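Local coordinates for protein extracellular ligand-binding receptor (Rhodopseudomonas palustris, PDB 3SG0) that binds benzoylformate (phenylglyoxylate) and probably serves as the extracytoplasmic solute-binding component of a transport system for aromatic acids, at residues Glu27-Gly38 with Glu61-Ser72; Ala242-Ala250 with Gly264-Ser273. All coordinates share one frame; numbering follows the deposited sequence.

Contact 1: Glu27-Gly38 with Glu61-Ser72; sequences EIKIGITMSASG and EKVTYFALDDES
The carboxylate oxygen OD1 of D70 is gripped twice: S35 OG donates to its syn lone pair at 2.8 Å, while S72 N, two residues on, reaches the anti side and closes an Asx turn. The other oxygen, OD2, takes the hydroxyl of T33, the OG1 to OD2 distance being 2.8 Å, on its anti side and 20° out of the carboxylate plane; S96 OG is a second donor to it. T33 can reach across because OG1 stands anti to its backbone N (chi1 -175°). An alanine in place of D70 would probably leave the hydroxyls of S35 and T33 without this acceptor and set the turn free to shift. Beside it, D69 OD2 accepts from S37 OG at 2.7 Å through its syn lone pair, whereas D69 OD1 is met by E71 N from above the carboxylate plane, a second Asx turn. S72 OG donates to S37 O, tying the two loops together beyond the strands.

Behind these loops, strands 28-34 and 61-69 run parallel, their axes 16° apart, with an unbroken ladder of backbone bonds from I28 N to K62 O through D70 N to M34 O. On the face carrying I28, I30 and I32, the Y65 ring lies alongside I30, its CD1 3.6 Å from I30 CB, and helix 306-328 packs over this layer through M315. On the other face K29 CG meets the F66 ring at its edge, 3.8 Å from CE2. At the start of the pair T64 OG1 donates to E27 OE1 over 2.7 Å. Parallel neighbours connected through helix 41-50 and the short strand 57-58, a beta-alpha-beta crossover with a small extra strand and polar loops at the C-terminal ends, are typical of the Rossmann-like lobes of periplasmic binding proteins.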
loop_
_atom_site.group_PDB
_atom_site.type_symbol
_atom_site.label_atom_id
_atom_site.label_comp_id
_atom_site.label_asym_id
_atom_site.label_seq_id
_atom_site.Cartn_x
_atom_site.Cartn_y
_atom_site.Cartn_z
ATOM N N GLU A 27 6.994 -2.193 -28.701
ATOM C CA GLU A 27 6.642 -0.981 -27.978
ATOM C C GLU A 27 7.015 -1.218 -26.523
ATOM O O GLU A 27 7.506 -2.291 -26.189
ATOM C CB GLU A 27 5.144 -0.699 -28.105
ATOM C CG GLU A 27 4.237 -1.611 -27.273
ATOM C CD GLU A 27 3.815 -2.886 -27.988
ATOM O OE1 GLU A 27 2.725 -3.408 -27.667
ATOM O OE2 GLU A 27 4.565 -3.372 -28.860
ATOM N N ILE A 28 6.781 -0.235 -25.659
ATOM C CA ILE A 28 7.007 -0.427 -24.230
ATOM C C ILE A 28 5.875 -1.284 -23.673
ATOM O O ILE A 28 4.705 -1.059 -23.989
ATOM C CB ILE A 28 7.081 0.916 -23.499
ATOM C CG1 ILE A 28 8.287 1.714 -24.004
ATOM C CG2 ILE A 28 7.174 0.696 -22.003
ATOM C CD1 ILE A 28 8.335 3.146 -23.513
ATOM N N LYS A 29 6.221 -2.273 -22.855
ATOM C CA LYS A 29 5.223 -3.191 -22.305
ATOM C C LYS A 29 5.318 -3.230 -20.798
ATOM O O LYS A 29 6.407 -3.379 -20.238
ATOM C CB LYS A 29 5.423 -4.591 -22.869
ATOM C CG LYS A 29 5.221 -4.693 -24.367
ATOM C CD LYS A 29 5.445 -6.117 -24.828
ATOM C CE LYS A 29 5.099 -6.289 -26.293
ATOM N NZ LYS A 29 5.103 -7.730 -26.676
ATOM N N ILE A 30 4.178 -3.066 -20.138
ATOM C CA ILE A 30 4.117 -3.023 -18.686
ATOM C C ILE A 30 3.190 -4.141 -18.235
ATOM O O ILE A 30 2.033 -4.203 -18.678
ATOM C CB ILE A 30 3.532 -1.684 -18.197
ATOM C CG1 ILE A 30 4.299 -0.487 -18.770
ATOM C CG2 ILE A 30 3.469 -1.648 -16.679
ATOM C CD1 ILE A 30 5.705 -0.342 -18.278
ATOM N N GLY A 31 3.679 -5.037 -17.387
ATOM C CA GLY A 31 2.855 -6.106 -16.846
ATOM C C GLY A 31 2.387 -5.765 -15.453
ATOM O O GLY A 31 3.160 -5.218 -14.665
ATOM N N ILE A 32 1.140 -6.092 -15.134
ATOM C CA ILE A 32 0.581 -5.795 -13.823
ATOM C C ILE A 32 -0.149 -7.025 -13.298
ATOM O O ILE A 32 -0.946 -7.628 -14.019
ATOM C CB ILE A 32 -0.423 -4.620 -13.891
ATOM C CG1 ILE A 32 0.155 -3.439 -14.677
ATOM C CG2 ILE A 32 -0.819 -4.183 -12.491
ATOM C CD1 ILE A 32 -0.880 -2.365 -15.013
ATOM N N THR A 33 0.140 -7.412 -12.063
ATOM C CA THR A 33 -0.655 -8.412 -11.364
ATOM C C THR A 33 -1.215 -7.758 -10.117
ATOM O O THR A 33 -0.494 -7.081 -9.373
ATOM C CB THR A 33 0.157 -9.699 -11.066
ATOM O OG1 THR A 33 -0.703 -10.698 -10.494
ATOM C CG2 THR A 33 1.350 -9.444 -10.154
HETATM N N MSE A 34 -2.522 -7.913 -9.914
HETATM C CA MSE A 34 -3.188 -7.277 -8.783
HETATM C C MSE A 34 -4.243 -8.200 -8.215
HETATM O O MSE A 34 -4.739 -9.102 -8.904
HETATM C CB MSE A 34 -3.828 -5.951 -9.190
HETATM C CG MSE A 34 -4.939 -6.085 -10.222
HETATM SE SE MSE A 34 -4.342 -5.885 -12.094
HETATM C CE MSE A 34 -4.076 -3.954 -12.044
ATOM N N SER A 35 -4.583 -7.971 -6.953
ATOM C CA SER A 35 -5.537 -8.823 -6.253
ATOM C C SER A 35 -6.956 -8.297 -6.449
ATOM O O SER A 35 -7.551 -7.716 -5.555
ATOM C CB SER A 35 -5.180 -8.912 -4.766
ATOM O OG SER A 35 -3.829 -9.328 -4.579
ATOM N N ALA A 36 -7.470 -8.465 -7.661
ATOM C CA ALA A 36 -8.779 -7.930 -8.027
ATOM C C ALA A 36 -9.939 -8.759 -7.480
ATOM O O ALA A 36 -11.078 -8.297 -7.470
ATOM C CB ALA A 36 -8.888 -7.770 -9.540
ATOM N N SER A 37 -9.652 -9.971 -7.027
ATOM C CA SER A 37 -10.625 -10.811 -6.340
ATOM C C SER A 37 -9.922 -11.431 -5.136
ATOM O O SER A 37 -8.707 -11.272 -4.965
ATOM C CB SER A 37 -11.197 -11.882 -7.271
ATOM O OG SER A 37 -10.173 -12.670 -7.842
ATOM N N GLY A 38 -10.676 -12.112 -4.278
ATOM C CA GLY A 38 -10.141 -12.604 -3.021
ATOM C C GLY A 38 -10.204 -11.528 -1.953
ATOM O O GLY A 38 -10.771 -10.461 -2.172
ATOM N N GLU A 61 7.038 6.716 -27.424
ATOM C CA GLU A 61 6.793 5.304 -27.682
ATOM C C GLU A 61 5.423 4.895 -27.181
ATOM O O GLU A 61 4.971 5.359 -26.129
ATOM C CB GLU A 61 7.840 4.442 -26.977
ATOM C CG GLU A 61 9.258 4.627 -27.477
ATOM C CD GLU A 61 9.482 3.987 -28.828
ATOM O OE1 GLU A 61 8.871 2.930 -29.096
ATOM O OE2 GLU A 61 10.269 4.542 -29.621
ATOM N N LYS A 62 4.770 4.007 -27.919
ATOM C CA LYS A 62 3.522 3.423 -27.451
ATOM C C LYS A 62 3.786 2.560 -26.224
ATOM O O LYS A 62 4.839 1.929 -26.115
ATOM C CB LYS A 62 2.867 2.581 -28.549
ATOM C CG LYS A 62 1.508 2.016 -28.151
ATOM C CD LYS A 62 0.834 1.259 -29.289
ATOM C CE LYS A 62 1.475 -0.098 -29.522
ATOM N NZ LYS A 62 0.660 -0.935 -30.449
ATOM N N VAL A 63 2.826 2.545 -25.308
ATOM C CA VAL A 63 2.907 1.724 -24.110
ATOM C C VAL A 63 1.678 0.829 -24.075
ATOM O O VAL A 63 0.552 1.308 -24.242
ATOM C CB VAL A 63 2.925 2.590 -22.839
ATOM C CG1 VAL A 63 3.050 1.716 -21.590
ATOM C CG2 VAL A 63 4.060 3.600 -22.897
ATOM N N THR A 64 1.895 -0.468 -23.885
ATOM C CA THR A 64 0.818 -1.437 -23.771
ATOM C C THR A 64 0.859 -2.050 -22.373
ATOM O O THR A 64 1.930 -2.439 -21.895
ATOM C CB THR A 64 0.994 -2.553 -24.802
ATOM O OG1 THR A 64 0.982 -1.987 -26.121
ATOM C CG2 THR A 64 -0.125 -3.582 -24.678
ATOM N N TYR A 65 -0.304 -2.147 -21.733
ATOM C CA TYR A 65 -0.427 -2.705 -20.393
ATOM C C TYR A 65 -1.065 -4.080 -20.466
ATOM O O TYR A 65 -2.025 -4.291 -21.214
ATOM C CB TYR A 65 -1.290 -1.790 -19.526
ATOM C CG TYR A 65 -0.702 -0.407 -19.402
ATOM C CD1 TYR A 65 0.258 -0.133 -18.439
ATOM C CD2 TYR A 65 -1.073 0.619 -20.265
ATOM C CE1 TYR A 65 0.823 1.116 -18.325
ATOM C CE2 TYR A 65 -0.508 1.881 -20.156
ATOM C CZ TYR A 65 0.438 2.120 -19.181
ATOM O OH TYR A 65 1.017 3.363 -19.053
ATOM N N PHE A 66 -0.530 -5.008 -19.680
ATOM C CA PHE A 66 -1.045 -6.366 -19.586
ATOM C C PHE A 66 -1.373 -6.631 -18.138
ATOM O O PHE A 66 -0.466 -6.870 -17.340
ATOM C CB PHE A 66 0.022 -7.352 -20.044
ATOM C CG PHE A 66 0.471 -7.140 -21.458
ATOM C CD1 PHE A 66 -0.114 -7.850 -22.494
ATOM C CD2 PHE A 66 1.470 -6.227 -21.760
ATOM C CE1 PHE A 66 0.291 -7.659 -23.807
ATOM C CE2 PHE A 66 1.880 -6.030 -23.070
ATOM C CZ PHE A 66 1.287 -6.749 -24.094
ATOM N N ALA A 67 -2.656 -6.578 -17.791
ATOM C CA ALA A 67 -3.104 -6.667 -16.408
ATOM C C ALA A 67 -3.766 -8.011 -16.131
ATOM O O ALA A 67 -4.608 -8.467 -16.910
ATOM C CB ALA A 67 -4.075 -5.534 -16.106
ATOM N N LEU A 68 -3.388 -8.638 -15.024
ATOM C CA LEU A 68 -3.879 -9.958 -14.645
ATOM C C LEU A 68 -4.299 -9.964 -13.189
ATOM O O LEU A 68 -3.635 -9.374 -12.339
ATOM C CB LEU A 68 -2.795 -11.019 -14.855
ATOM C CG LEU A 68 -2.319 -11.244 -16.290
ATOM C CD1 LEU A 68 -1.080 -12.130 -16.331
ATOM C CD2 LEU A 68 -3.438 -11.841 -17.132
ATOM N N ASP A 69 -5.394 -10.653 -12.897
ATOM C CA ASP A 69 -5.852 -10.843 -11.530
ATOM C C ASP A 69 -5.091 -12.015 -10.911
ATOM O O ASP A 69 -4.993 -13.090 -11.513
ATOM C CB ASP A 69 -7.354 -11.148 -11.571
ATOM C CG ASP A 69 -7.991 -11.317 -10.200
ATOM O OD1 ASP A 69 -7.379 -10.989 -9.160
ATOM O OD2 ASP A 69 -9.154 -11.779 -10.185
ATOM N N ASP A 70 -4.541 -11.823 -9.715
ATOM C CA ASP A 70 -3.901 -12.918 -8.988
ATOM C C ASP A 70 -4.756 -13.486 -7.860
ATOM O O ASP A 70 -4.309 -14.371 -7.139
ATOM C CB ASP A 70 -2.508 -12.538 -8.468
ATOM C CG ASP A 70 -2.515 -11.292 -7.613
ATOM O OD1 ASP A 70 -3.364 -11.174 -6.695
ATOM O OD2 ASP A 70 -1.638 -10.427 -7.856
ATOM N N GLU A 71 -5.979 -12.984 -7.704
ATOM C CA GLU A 71 -6.945 -13.591 -6.786
ATOM C C GLU A 71 -6.484 -13.521 -5.333
ATOM O O GLU A 71 -6.976 -14.271 -4.494
ATOM C CB GLU A 71 -7.267 -15.036 -7.198
ATOM C CG GLU A 71 -7.884 -15.083 -8.572
ATOM C CD GLU A 71 -8.292 -16.466 -9.031
ATOM O OE1 GLU A 71 -8.140 -17.447 -8.266
ATOM O OE2 GLU A 71 -8.777 -16.551 -10.180
ATOM N N SER A 72 -5.566 -12.607 -5.023
ATOM C CA SER A 72 -4.977 -12.525 -3.675
ATOM C C SER A 72 -4.174 -13.781 -3.327
ATOM O O SER A 72 -3.994 -14.091 -2.150
ATOM C CB SER A 72 -6.044 -12.298 -2.587
ATOM O OG SER A 72 -6.907 -11.209 -2.878
#

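Contact 2: Ala242-Ala250 with Gly264-Ser273; sequences AIYQTHGVA and GAIFAGEAFS. With 173 (benzoyl-formic acid), chain B.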
loop_
_atom_site.group_PDB
_atom_site.type_symbol
_atom_site.label_atom_id
_atom_site.label_comp_id
_atom_site.label_asym_id
_atom_site.label_seq_id
_atom_site.Cartn_x
_atom_site.Cartn_y
_atom_site.Cartn_z
ATOM N N ALA A 242 -10.847 3.646 22.403
ATOM C CA ALA A 242 -10.332 4.019 21.092
ATOM C C ALA A 242 -9.883 2.796 20.305
ATOM O O ALA A 242 -9.283 1.872 20.859
ATOM C CB ALA A 242 -9.179 4.991 21.242
ATOM N N ILE A 243 -10.174 2.800 19.007
ATOM C CA ILE A 243 -9.681 1.763 18.114
ATOM C C ILE A 243 -8.833 2.408 17.025
ATOM O O ILE A 243 -9.216 3.417 16.420
ATOM C CB ILE A 243 -10.837 0.946 17.514
ATOM C CG1 ILE A 243 -11.573 0.180 18.619
ATOM C CG2 ILE A 243 -10.311 -0.020 16.462
ATOM C CD1 ILE A 243 -12.819 -0.542 18.137
ATOM N N TYR A 244 -7.658 1.833 16.816
ATOM C CA TYR A 244 -6.710 2.308 15.820
ATOM C C TYR A 244 -6.578 1.266 14.726
ATOM O O TYR A 244 -6.613 0.063 15.000
ATOM C CB TYR A 244 -5.364 2.574 16.488
ATOM C CG TYR A 244 -5.511 3.645 17.526
ATOM C CD1 TYR A 244 -5.584 4.975 17.154
ATOM C CD2 TYR A 244 -5.655 3.331 18.870
ATOM C CE1 TYR A 244 -5.756 5.971 18.090
ATOM C CE2 TYR A 244 -5.826 4.326 19.819
ATOM C CZ TYR A 244 -5.882 5.636 19.418
ATOM O OH TYR A 244 -6.058 6.628 20.355
ATOM N N GLN A 245 -6.464 1.727 13.484
ATOM C CA GLN A 245 -6.279 0.836 12.350
ATOM C C GLN A 245 -5.013 1.268 11.615
ATOM O O GLN A 245 -4.158 1.947 12.194
ATOM C CB GLN A 245 -7.521 0.833 11.448
ATOM C CG GLN A 245 -8.759 0.206 12.102
ATOM C CD GLN A 245 -9.134 -1.159 11.526
ATOM O OE1 GLN A 245 -8.333 -1.829 10.876
ATOM N NE2 GLN A 245 -10.374 -1.570 11.760
ATOM N N THR A 246 -4.896 0.850 10.360
ATOM C CA THR A 246 -3.739 1.131 9.513
ATOM C C THR A 246 -4.215 1.667 8.173
ATOM O O THR A 246 -5.410 1.644 7.867
ATOM C CB THR A 246 -2.921 -0.135 9.213
ATOM O OG1 THR A 246 -3.687 -1.005 8.366
ATOM C CG2 THR A 246 -2.511 -0.853 10.489
ATOM N N HIS A 247 -3.271 2.109 7.345
ATOM C CA HIS A 247 -3.610 2.615 6.022
ATOM C C HIS A 247 -4.199 1.561 5.083
ATOM O O HIS A 247 -4.627 1.892 3.979
ATOM C CB HIS A 247 -2.429 3.349 5.374
ATOM C CG HIS A 247 -1.195 2.516 5.192
ATOM N ND1 HIS A 247 -0.068 3.023 4.580
ATOM C CD2 HIS A 247 -0.895 1.238 5.535
ATOM C CE1 HIS A 247 0.872 2.096 4.554
ATOM N NE2 HIS A 247 0.399 1.003 5.128
ATOM N N GLY A 248 -4.232 0.299 5.513
ATOM C CA GLY A 248 -4.976 -0.722 4.790
ATOM C C GLY A 248 -6.474 -0.451 4.756
ATOM O O GLY A 248 -7.180 -1.061 3.946
ATOM N N VAL A 249 -6.969 0.447 5.606
ATOM C CA VAL A 249 -8.403 0.706 5.656
ATOM C C VAL A 249 -8.821 1.974 4.919
ATOM O O VAL A 249 -9.995 2.338 4.943
ATOM C CB VAL A 249 -8.945 0.758 7.114
ATOM C CG1 VAL A 249 -8.451 -0.447 7.915
ATOM C CG2 VAL A 249 -8.601 2.080 7.811
ATOM N N ALA A 250 -7.873 2.631 4.250
ATOM C CA ALA A 250 -8.063 3.990 3.740
ATOM C C ALA A 250 -8.911 4.067 2.465
ATOM O O ALA A 250 -8.706 4.951 1.622
ATOM C CB ALA A 250 -6.708 4.657 3.545
ATOM N N GLY A 264 -14.609 7.421 14.010
ATOM C CA GLY A 264 -13.601 7.731 15.002
ATOM C C GLY A 264 -12.316 6.932 14.890
ATOM O O GLY A 264 -11.359 7.221 15.606
ATOM N N ALA A 265 -12.277 5.931 14.014
ATOM C CA ALA A 265 -11.037 5.188 13.814
ATOM C C ALA A 265 -9.927 6.142 13.385
ATOM O O ALA A 265 -10.163 7.065 12.602
ATOM C CB ALA A 265 -11.222 4.096 12.774
ATOM N N ILE A 266 -8.720 5.907 13.890
ATOM C CA ILE A 266 -7.558 6.708 13.543
ATOM C C ILE A 266 -6.466 5.774 13.045
ATOM O O ILE A 266 -6.296 4.671 13.572
ATOM C CB ILE A 266 -7.069 7.532 14.760
ATOM C CG1 ILE A 266 -8.084 8.631 15.081
ATOM C CG2 ILE A 266 -5.681 8.118 14.507
ATOM C CD1 ILE A 266 -7.879 9.301 16.425
ATOM N N PHE A 267 -5.741 6.210 12.023
ATOM C CA PHE A 267 -4.603 5.453 11.507
ATOM C C PHE A 267 -3.561 6.405 10.952
ATOM O O PHE A 267 -3.878 7.556 10.625
ATOM C CB PHE A 267 -5.029 4.439 10.431
ATOM C CG PHE A 267 -5.678 5.053 9.203
ATOM C CD1 PHE A 267 -4.937 5.348 8.067
ATOM C CD2 PHE A 267 -7.042 5.291 9.180
ATOM C CE1 PHE A 267 -5.547 5.881 6.940
ATOM C CE2 PHE A 267 -7.656 5.834 8.061
ATOM C CZ PHE A 267 -6.911 6.118 6.943
ATOM N N ALA A 268 -2.323 5.942 10.858
ATOM C CA ALA A 268 -1.294 6.693 10.158
ATOM C C ALA A 268 -1.337 6.300 8.687
ATOM O O ALA A 268 -1.294 5.111 8.350
ATOM C CB ALA A 268 0.072 6.398 10.756
ATOM N N GLY A 269 -1.429 7.288 7.808
ATOM C CA GLY A 269 -1.532 7.028 6.390
ATOM C C GLY A 269 -0.930 8.116 5.526
ATOM O O GLY A 269 -0.066 8.896 5.948
ATOM N N GLU A 270 -1.404 8.139 4.288
ATOM C CA GLU A 270 -0.792 8.903 3.210
ATOM C C GLU A 270 -1.423 10.267 2.993
ATOM O O GLU A 270 -2.592 10.487 3.311
ATOM C CB GLU A 270 -0.881 8.119 1.895
ATOM C CG GLU A 270 0.021 6.902 1.811
ATOM C CD GLU A 270 -0.452 5.732 2.654
ATOM O OE1 GLU A 270 -1.606 5.274 2.492
ATOM O OE2 GLU A 270 0.369 5.262 3.467
ATOM N N ALA A 271 -0.654 11.155 2.370
ATOM C CA ALA A 271 -1.129 12.491 2.024
ATOM C C ALA A 271 -2.461 12.443 1.302
ATOM O O ALA A 271 -3.341 13.256 1.572
ATOM C CB ALA A 271 -0.100 13.209 1.175
ATOM N N PHE A 272 -2.618 11.491 0.386
ATOM C CA PHE A 272 -3.858 11.349 -0.381
ATOM C C PHE A 272 -5.080 11.386 0.529
ATOM O O PHE A 272 -6.096 12.007 0.200
ATOM C CB PHE A 272 -3.796 10.025 -1.152
ATOM C CG PHE A 272 -5.029 9.685 -1.966
ATOM C CD1 PHE A 272 -5.031 9.856 -3.347
ATOM C CD2 PHE A 272 -6.144 9.121 -1.369
ATOM C CE1 PHE A 272 -6.134 9.492 -4.110
ATOM C CE2 PHE A 272 -7.253 8.764 -2.133
ATOM C CZ PHE A 272 -7.242 8.954 -3.504
ATOM N N SER A 273 -4.999 10.698 1.663
ATOM C CA SER A 273 -6.155 10.575 2.550
ATOM C C SER A 273 -6.493 11.861 3.288
ATOM O O SER A 273 -7.636 12.062 3.699
ATOM C CB SER A 273 -5.919 9.464 3.569
ATOM O OG SER A 273 -5.713 8.218 2.923
HETATM O O1B 173 B . 0.592 -4.954 2.043
HETATM C C1 173 B . -0.467 -5.476 2.269
HETATM O O1A 173 B . -0.612 -6.840 2.491
HETATM C C2 173 B . -1.681 -4.636 2.563
HETATM O O2 173 B . -2.657 -5.130 3.045
HETATM C C1G 173 B . -1.627 -3.194 2.166
HETATM C C2D 173 B . -1.081 -2.823 0.792
HETATM C C2E 173 B . -0.994 -1.367 0.383
HETATM C C3 173 B . -1.444 -0.289 1.368
HETATM C C1E 173 B . -1.987 -0.695 2.751
HETATM C C1D 173 B . -2.091 -2.149 3.163
HETATM O O HOH W 1 -11.946 4.982 18.003
HETATM O O HOH W 2 -9.526 6.134 17.380
HETATM O O HOH W 3 -1.695 3.219 11.708
HETATM O O HOH W 4 -0.895 2.522 9.027
HETATM O O HOH W 5 -7.865 7.648 1.440
#
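Over one face of the H247 imidazole comes an atom of the benzoylformate phenyl ring, C1E, 3.6 Å from H247 CD2; the rings are tilted, not stacked, and E270 OE2 sits at the imidazole edge, in the ring plane. This is a His-carboxylate hydrogen bond in the ligand pocket of a periplasmic binding protein lobe. The ND1 to OE2 distance is only 2.5 Å and the angle at the hydrogen 169°, short and nearly straight; OE2 offers its syn lone pair, with ring and carboxylate planes 45° apart. NE2 is bound in turn by D143 OD1, so both ring nitrogens are engaged and the rotation of the imidazole is fixed beside the ligand.

T246 O and V249 CG2 lie over the F267 ring, V249 CG2 in a CH-pi contact 4.2 Å from the centroid; A250 CB touches F267 CZ at 3.7 Å. The ring is brought there by CG lying between the backbone N and the carbonyl carbon (chi1 61°), which turns it toward T246, H247, V249 and A250. Farther back, Y244 lies alongside I266 and presents a ring edge to I266 O, the acceptor for Q245 N. This single bridge joins strand 242-244, at the margin of the four-stranded parallel sheet, to strand 266-269 of the small antiparallel sheet.

Past that bridge the two backbones are linked by water. One water donates to Q245 O and accepts from A268 N; another accepts from H247 N and donates to A268 O, the latter separated from the water oxygen by 2.7 Å.

How the contacts relate
From the N terminus, strand 28-34 leads through helix 41-50 and the short strand 57-58 before 61-72 returns to its side, so contact 1 closes a loop of 22 intervening residues. The chain then builds the rest of that lobe's sheet and passes to the four-stranded parallel sheet, reaching 242-250 much later; helix 252-258 lies in the 13-residue loop that contact 2 closes. The contacts follow in series, neither nested nor crossed. The centres of contact 1 and contact 2 are about 28 Å apart. They lie on opposite sides of the chain's centre, with nearest atoms about 12 Å apart. Contact 1 joins neighbours within one sheet; contact 2 joins two sheets and touches the ligand directly.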